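Local coordinates for protein HTH-type transcriptional activator AmpR (Citrobacter freundii, PDB 3KOS) that regulates expression of the AmpC beta-lactamase gene as a LysR-family transcription factor, of which this chain is the effector-binding domain, at residues Y61-G67 / L179-T185; A75-C79 / W202-V206. One frame throughout, in Å; residues are numbered along the deposited sequence.

How the contacts relate
From the N terminus, strand 61-66 comes first and the long strand 73-86 follows it; some ninety residues later strand 181-187 returns and leads into helix 194-209. Contact 1 closes a loop of 111 residues between 61-67 and 179-185 by setting the two strands side by side. Contact 2 joins 75-79 to 202-206 across 122 residues, so the segments alternate and the two closures cross rather than nest. They meet in one mixed sheet, where strand 181-187 lies between 61-66 and 73-86: L78 N is 2.8 Å from Y182 O, a probable hydrogen bond. Contact 1 pairs strands within the sheet, and contact 2 lays the C-terminal helix on it.

Contact 1. Residues Y61-G67 / L179-T185; sequences YTIRYGG and LGSYWIT
Three residue pairs each trade two backbone hydrogen bonds, T62 with T185, R64 with W183 and G66 with S181, which makes these strands antiparallel neighbours. The carbonyl of G66 carries a double load: S181 N reaches G66 O at 2.8 Å, and W183 NE1 adds a weak, bent bond (131°) to the same oxygen. Beyond the last pair, one water accepts hydrogen bonds from Y65 OH (2.7 Å) and L179 N and donates to G180 O, linking the tyrosine to the turn. The Y65 ring packs straight onto the G180 backbone, with Y65 CZ 3.7 Å from G180 CA. With CG anti to the backbone N (chi1 174°), Y65 sends the edge at CD2 over the face of Y182, a T-shaped pair with planes at 68°. At the far end I184 CD1 sits over the face of the Y61 ring, 3.8 Å from its centroid, in a CH-pi contact, while Y61 OH bonds to S200 OG. Strand 12-19 flanks 61-66 on its other edge and strand 73-86 flanks 181-187; F22 of helix 20-37 packs beneath I63 and Y182, and on the opposite face W70 makes a cation-pi contact with R64 and an edge-to-face pair with W183.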
loop_
_atom_site.group_PDB
_atom_site.type_symbol
_atom_site.label_atom_id
_atom_site.label_comp_id
_atom_site.label_asym_id
_atom_site.label_seq_id
_atom_site.Cartn_x
_atom_site.Cartn_y
_atom_site.Cartn_z
ATOM N N TYR A 61 -12.100 -3.369 -15.999
ATOM C CA TYR A 61 -11.486 -2.053 -15.987
ATOM C C TYR A 61 -10.282 -2.031 -15.047
ATOM O O TYR A 61 -10.239 -2.773 -14.065
ATOM C CB TYR A 61 -12.464 -1.015 -15.448
ATOM C CG TYR A 61 -13.431 -0.429 -16.458
ATOM C CD1 TYR A 61 -13.009 -0.042 -17.725
ATOM C CD2 TYR A 61 -14.757 -0.212 -16.112
ATOM C CE1 TYR A 61 -13.902 0.528 -18.635
ATOM C CE2 TYR A 61 -15.647 0.347 -17.011
ATOM C CZ TYR A 61 -15.215 0.710 -18.266
ATOM O OH TYR A 61 -16.125 1.275 -19.141
ATOM N N THR A 62 -9.345 -1.140 -15.339
ATOM C CA THR A 62 -8.221 -0.850 -14.448
ATOM C C THR A 62 -8.243 0.640 -14.120
ATOM O O THR A 62 -8.311 1.479 -15.017
ATOM C CB THR A 62 -6.892 -1.154 -15.144
ATOM O OG1 THR A 62 -6.880 -2.520 -15.572
ATOM C CG2 THR A 62 -5.714 -0.904 -14.201
ATOM N N ILE A 63 -8.209 0.986 -12.838
ATOM C CA ILE A 63 -8.052 2.389 -12.494
ATOM C C ILE A 63 -6.597 2.563 -12.100
ATOM O O ILE A 63 -6.087 1.801 -11.291
ATOM C CB ILE A 63 -9.002 2.823 -11.386
ATOM C CG1 ILE A 63 -10.450 2.786 -11.922
ATOM C CG2 ILE A 63 -8.625 4.222 -10.910
ATOM C CD1 ILE A 63 -11.518 3.099 -10.875
ATOM N N ARG A 64 -5.930 3.538 -12.711
ATOM C CA ARG A 64 -4.487 3.647 -12.604
ATOM C C ARG A 64 -4.012 5.089 -12.683
ATOM O O ARG A 64 -4.750 5.985 -13.109
ATOM C CB ARG A 64 -3.838 2.842 -13.735
ATOM C CG ARG A 64 -4.099 3.422 -15.103
ATOM C CD ARG A 64 -4.134 2.321 -16.160
ATOM N NE ARG A 64 -2.935 1.493 -16.118
ATOM C CZ ARG A 64 -2.752 0.412 -16.867
ATOM N NH1 ARG A 64 -1.629 -0.292 -16.764
ATOM N NH2 ARG A 64 -3.695 0.035 -17.719
ATOM N N TYR A 65 -2.758 5.298 -12.291
ATOM C CA TYR A 65 -2.116 6.600 -12.370
ATOM C C TYR A 65 -1.218 6.612 -13.595
ATOM O O TYR A 65 -0.451 5.674 -13.809
ATOM C CB TYR A 65 -1.254 6.815 -11.124
ATOM C CG TYR A 65 -0.396 8.070 -11.118
ATOM C CD1 TYR A 65 0.895 8.053 -11.635
ATOM C CD2 TYR A 65 -0.863 9.257 -10.559
ATOM C CE1 TYR A 65 1.697 9.185 -11.611
ATOM C CE2 TYR A 65 -0.065 10.401 -10.528
ATOM C CZ TYR A 65 1.217 10.348 -11.053
ATOM O OH TYR A 65 2.020 11.461 -11.035
ATOM N N GLY A 66 -1.306 7.670 -14.395
ATOM C CA GLY A 66 -0.446 7.774 -15.556
ATOM C C GLY A 66 -0.807 8.908 -16.494
ATOM O O GLY A 66 -1.484 9.863 -16.104
ATOM N N GLY A 67 -0.364 8.781 -17.744
ATOM C CA GLY A 67 -0.468 9.865 -18.703
ATOM C C GLY A 67 -1.555 9.693 -19.746
ATOM O O GLY A 67 -1.736 10.560 -20.605
ATOM N N LEU A 179 2.610 15.098 -12.745
ATOM C CA LEU A 179 3.399 14.066 -13.397
ATOM C C LEU A 179 2.500 12.900 -13.806
ATOM O O LEU A 179 2.979 11.800 -14.083
ATOM C CB LEU A 179 4.516 13.573 -12.472
ATOM C CG LEU A 179 5.506 14.662 -12.047
ATOM C CD1 LEU A 179 6.604 14.096 -11.145
ATOM C CD2 LEU A 179 6.105 15.326 -13.277
ATOM N N GLY A 180 1.196 13.156 -13.845
ATOM C CA GLY A 180 0.226 12.133 -14.190
ATOM C C GLY A 180 -1.125 12.398 -13.552
ATOM O O GLY A 180 -1.246 13.257 -12.673
ATOM N N SER A 181 -2.149 11.672 -14.005
ATOM C CA SER A 181 -3.500 11.812 -13.466
ATOM C C SER A 181 -4.086 10.431 -13.225
ATOM O O SER A 181 -3.431 9.427 -13.466
ATOM C CB SER A 181 -4.400 12.556 -14.462
ATOM O OG SER A 181 -3.880 13.834 -14.755
ATOM N N TYR A 182 -5.328 10.372 -12.760
ATOM C CA TYR A 182 -5.985 9.077 -12.618
ATOM C C TYR A 182 -6.894 8.818 -13.807
ATOM O O TYR A 182 -7.638 9.706 -14.240
ATOM C CB TYR A 182 -6.736 8.966 -11.281
ATOM C CG TYR A 182 -5.768 8.908 -10.109
ATOM C CD1 TYR A 182 -5.073 7.735 -9.811
ATOM C CD2 TYR A 182 -5.533 10.028 -9.327
ATOM C CE1 TYR A 182 -4.165 7.683 -8.762
ATOM C CE2 TYR A 182 -4.621 9.989 -8.268
ATOM C CZ TYR A 182 -3.948 8.812 -7.989
ATOM O OH TYR A 182 -3.033 8.764 -6.947
ATOM N N TRP A 183 -6.802 7.604 -14.338
ATOM C CA TRP A 183 -7.550 7.200 -15.528
ATOM C C TRP A 183 -8.246 5.877 -15.282
ATOM O O TRP A 183 -7.812 5.079 -14.445
ATOM C CB TRP A 183 -6.585 6.988 -16.698
ATOM C CG TRP A 183 -5.830 8.200 -17.095
ATOM C CD1 TRP A 183 -4.719 8.716 -16.494
ATOM C CD2 TRP A 183 -6.119 9.055 -18.210
ATOM N NE1 TRP A 183 -4.305 9.848 -17.160
ATOM C CE2 TRP A 183 -5.147 10.077 -18.216
ATOM C CE3 TRP A 183 -7.112 9.058 -19.199
ATOM C CZ2 TRP A 183 -5.132 11.087 -19.176
ATOM C CZ3 TRP A 183 -7.097 10.065 -20.153
ATOM C CH2 TRP A 183 -6.114 11.065 -20.131
ATOM N N ILE A 184 -9.320 5.630 -16.023
ATOM C CA ILE A 184 -9.892 4.288 -16.064
ATOM C C ILE A 184 -9.650 3.706 -17.467
ATOM O O ILE A 184 -9.874 4.379 -18.467
ATOM C CB ILE A 184 -11.397 4.283 -15.682
ATOM C CG1 ILE A 184 -11.924 2.841 -15.569
ATOM C CG2 ILE A 184 -12.221 5.125 -16.654
ATOM C CD1 ILE A 184 -13.262 2.716 -14.810
ATOM N N THR A 185 -9.169 2.475 -17.541
ATOM C CA THR A 185 -8.756 1.922 -18.825
ATOM C C THR A 185 -9.331 0.535 -19.087
ATOM O O THR A 185 -9.487 -0.272 -18.166
ATOM C CB THR A 185 -7.200 1.908 -18.983
ATOM O OG1 THR A 185 -6.611 0.927 -18.117
ATOM C CG2 THR A 185 -6.626 3.270 -18.654
HETATM O O HOH W 1 -8.120 -2.773 -18.127
HETATM O O HOH W 2 0.775 13.877 -10.814
#

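Contact 2. Residues A75-C79 / W202-V206; sequences AQYLC and WLTGV
The axes of strand 75-79 and helix 202-206 pass 8.6 Å apart at 40°, with the closest CA atoms, those of L78 and T204, separated by 5.9 Å. A few side chains bridge the interval. L78 and L203 meet through methyl groups: L78 CD2 lies 3.9 Å from L203 CD2, and the two side chains cross at about a right angle. L203 has CG anti to its own N (chi1 -176°), which places its CG and CD2 against L78 CD2.

T204 makes the larger share of the contact on the helix side, through a single methyl. Its CG2 stands 3.9 Å from Q76 CD and touches CG and NE2 of the same side chain at similar range, so the extended glutamine passes across the methyl. That methyl also comes within 3.9 Å of Y77 O and 4.1 Å of L78 CD2, fitting between strand backbone and side chains. The threonine places its two branches differently: CG2 meets the strand, whereas OG1, set between N and the carbonyl carbon (chi1 53°), turns back to bond to S200 O in the preceding helical turn.

The long strand carries a classic beta bulge here, L78 and C79 both bonding through their backbones to the single residue Y182. I63 also touches L78 and L203, extending the apolar layer onto strand 61-66. The arrangement is a helix packed on a mixed sheet, as expected of the alpha/beta sandwich in a LysR effector-binding domain.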
loop_
_atom_site.group_PDB
_atom_site.type_symbol
_atom_site.label_atom_id
_atom_site.label_comp_id
_atom_site.label_asym_id
_atom_site.label_seq_id
_atom_site.Cartn_x
_atom_site.Cartn_y
_atom_site.Cartn_z
ATOM N N ALA A 75 -8.700 4.646 -22.828
ATOM C CA ALA A 75 -8.498 5.329 -21.554
ATOM C C ALA A 75 -9.425 6.524 -21.392
ATOM O O ALA A 75 -9.601 7.313 -22.321
ATOM C CB ALA A 75 -7.040 5.773 -21.422
ATOM N N GLN A 76 -10.015 6.654 -20.208
ATOM C CA GLN A 76 -10.857 7.795 -19.890
ATOM C C GLN A 76 -10.357 8.516 -18.638
ATOM O O GLN A 76 -10.082 7.888 -17.621
ATOM C CB GLN A 76 -12.318 7.360 -19.722
ATOM C CG GLN A 76 -13.222 8.477 -19.237
ATOM C CD GLN A 76 -14.669 8.286 -19.657
ATOM O OE1 GLN A 76 -15.211 7.178 -19.586
ATOM N NE2 GLN A 76 -15.306 9.372 -20.096
ATOM N N TYR A 77 -10.223 9.833 -18.726
ATOM C CA TYR A 77 -9.685 10.643 -17.637
ATOM C C TYR A 77 -10.659 10.649 -16.471
ATOM O O TYR A 77 -11.869 10.806 -16.662
ATOM C CB TYR A 77 -9.431 12.069 -18.141
ATOM C CG TYR A 77 -8.854 13.053 -17.138
ATOM C CD1 TYR A 77 -9.685 13.811 -16.328
ATOM C CD2 TYR A 77 -7.482 13.253 -17.041
ATOM C CE1 TYR A 77 -9.166 14.726 -15.429
ATOM C CE2 TYR A 77 -6.951 14.178 -16.152
ATOM C CZ TYR A 77 -7.804 14.911 -15.350
ATOM O OH TYR A 77 -7.290 15.830 -14.461
ATOM N N LEU A 78 -10.141 10.448 -15.260
ATOM C CA LEU A 78 -10.981 10.486 -14.067
ATOM C C LEU A 78 -10.803 11.797 -13.330
ATOM O O LEU A 78 -11.750 12.553 -13.166
ATOM C CB LEU A 78 -10.674 9.311 -13.124
ATOM C CG LEU A 78 -10.969 7.914 -13.684
ATOM C CD1 LEU A 78 -10.544 6.852 -12.680
ATOM C CD2 LEU A 78 -12.456 7.776 -14.028
ATOM N N CYS A 79 -9.582 12.068 -12.878
ATOM C CA CYS A 79 -9.331 13.296 -12.134
ATOM C C CYS A 79 -7.836 13.580 -12.045
ATOM O O CYS A 79 -7.000 12.701 -12.306
ATOM C CB CYS A 79 -9.947 13.221 -10.728
ATOM S SG CYS A 79 -9.096 12.064 -9.594
ATOM N N TRP A 202 -21.113 6.710 -14.107
ATOM C CA TRP A 202 -21.333 7.104 -12.723
ATOM C C TRP A 202 -20.097 7.792 -12.136
ATOM O O TRP A 202 -20.197 8.841 -11.493
ATOM C CB TRP A 202 -21.680 5.898 -11.856
ATOM C CG TRP A 202 -21.535 6.217 -10.400
ATOM C CD1 TRP A 202 -22.423 6.908 -9.621
ATOM C CD2 TRP A 202 -20.429 5.888 -9.554
ATOM N NE1 TRP A 202 -21.939 7.021 -8.343
ATOM C CE2 TRP A 202 -20.715 6.408 -8.274
ATOM C CE3 TRP A 202 -19.223 5.202 -9.752
ATOM C CZ2 TRP A 202 -19.840 6.261 -7.194
ATOM C CZ3 TRP A 202 -18.349 5.058 -8.675
ATOM C CH2 TRP A 202 -18.662 5.590 -7.417
ATOM N N LEU A 203 -18.935 7.190 -12.351
ATOM C CA LEU A 203 -17.706 7.683 -11.718
ATOM C C LEU A 203 -17.277 9.046 -12.276
ATOM O O LEU A 203 -17.026 9.983 -11.525
ATOM C CB LEU A 203 -16.579 6.651 -11.848
ATOM C CG LEU A 203 -15.256 6.987 -11.145
ATOM C CD1 LEU A 203 -15.480 7.410 -9.692
ATOM C CD2 LEU A 203 -14.316 5.788 -11.220
ATOM N N THR A 204 -17.197 9.167 -13.593
ATOM C CA THR A 204 -16.855 10.461 -14.170
ATOM C C THR A 204 -17.903 11.499 -13.746
ATOM O O THR A 204 -17.586 12.662 -13.505
ATOM C CB THR A 204 -16.728 10.392 -15.700
ATOM O OG1 THR A 204 -17.916 9.820 -16.243
ATOM C CG2 THR A 204 -15.542 9.530 -16.101
ATOM N N GLY A 205 -19.148 11.065 -13.616
ATOM C CA GLY A 205 -20.213 11.955 -13.200
ATOM C C GLY A 205 -20.079 12.422 -11.765
ATOM O O GLY A 205 -20.235 13.605 -11.468
ATOM N N VAL A 206 -19.780 11.491 -10.867
ATOM C CA VAL A 206 -19.736 11.794 -9.449
ATOM C C VAL A 206 -18.482 12.593 -9.106
ATOM O O VAL A 206 -18.450 13.310 -8.107
ATOM C CB VAL A 206 -19.825 10.526 -8.597
ATOM C CG1 VAL A 206 -18.455 9.831 -8.516
ATOM C CG2 VAL A 206 -20.341 10.855 -7.207
#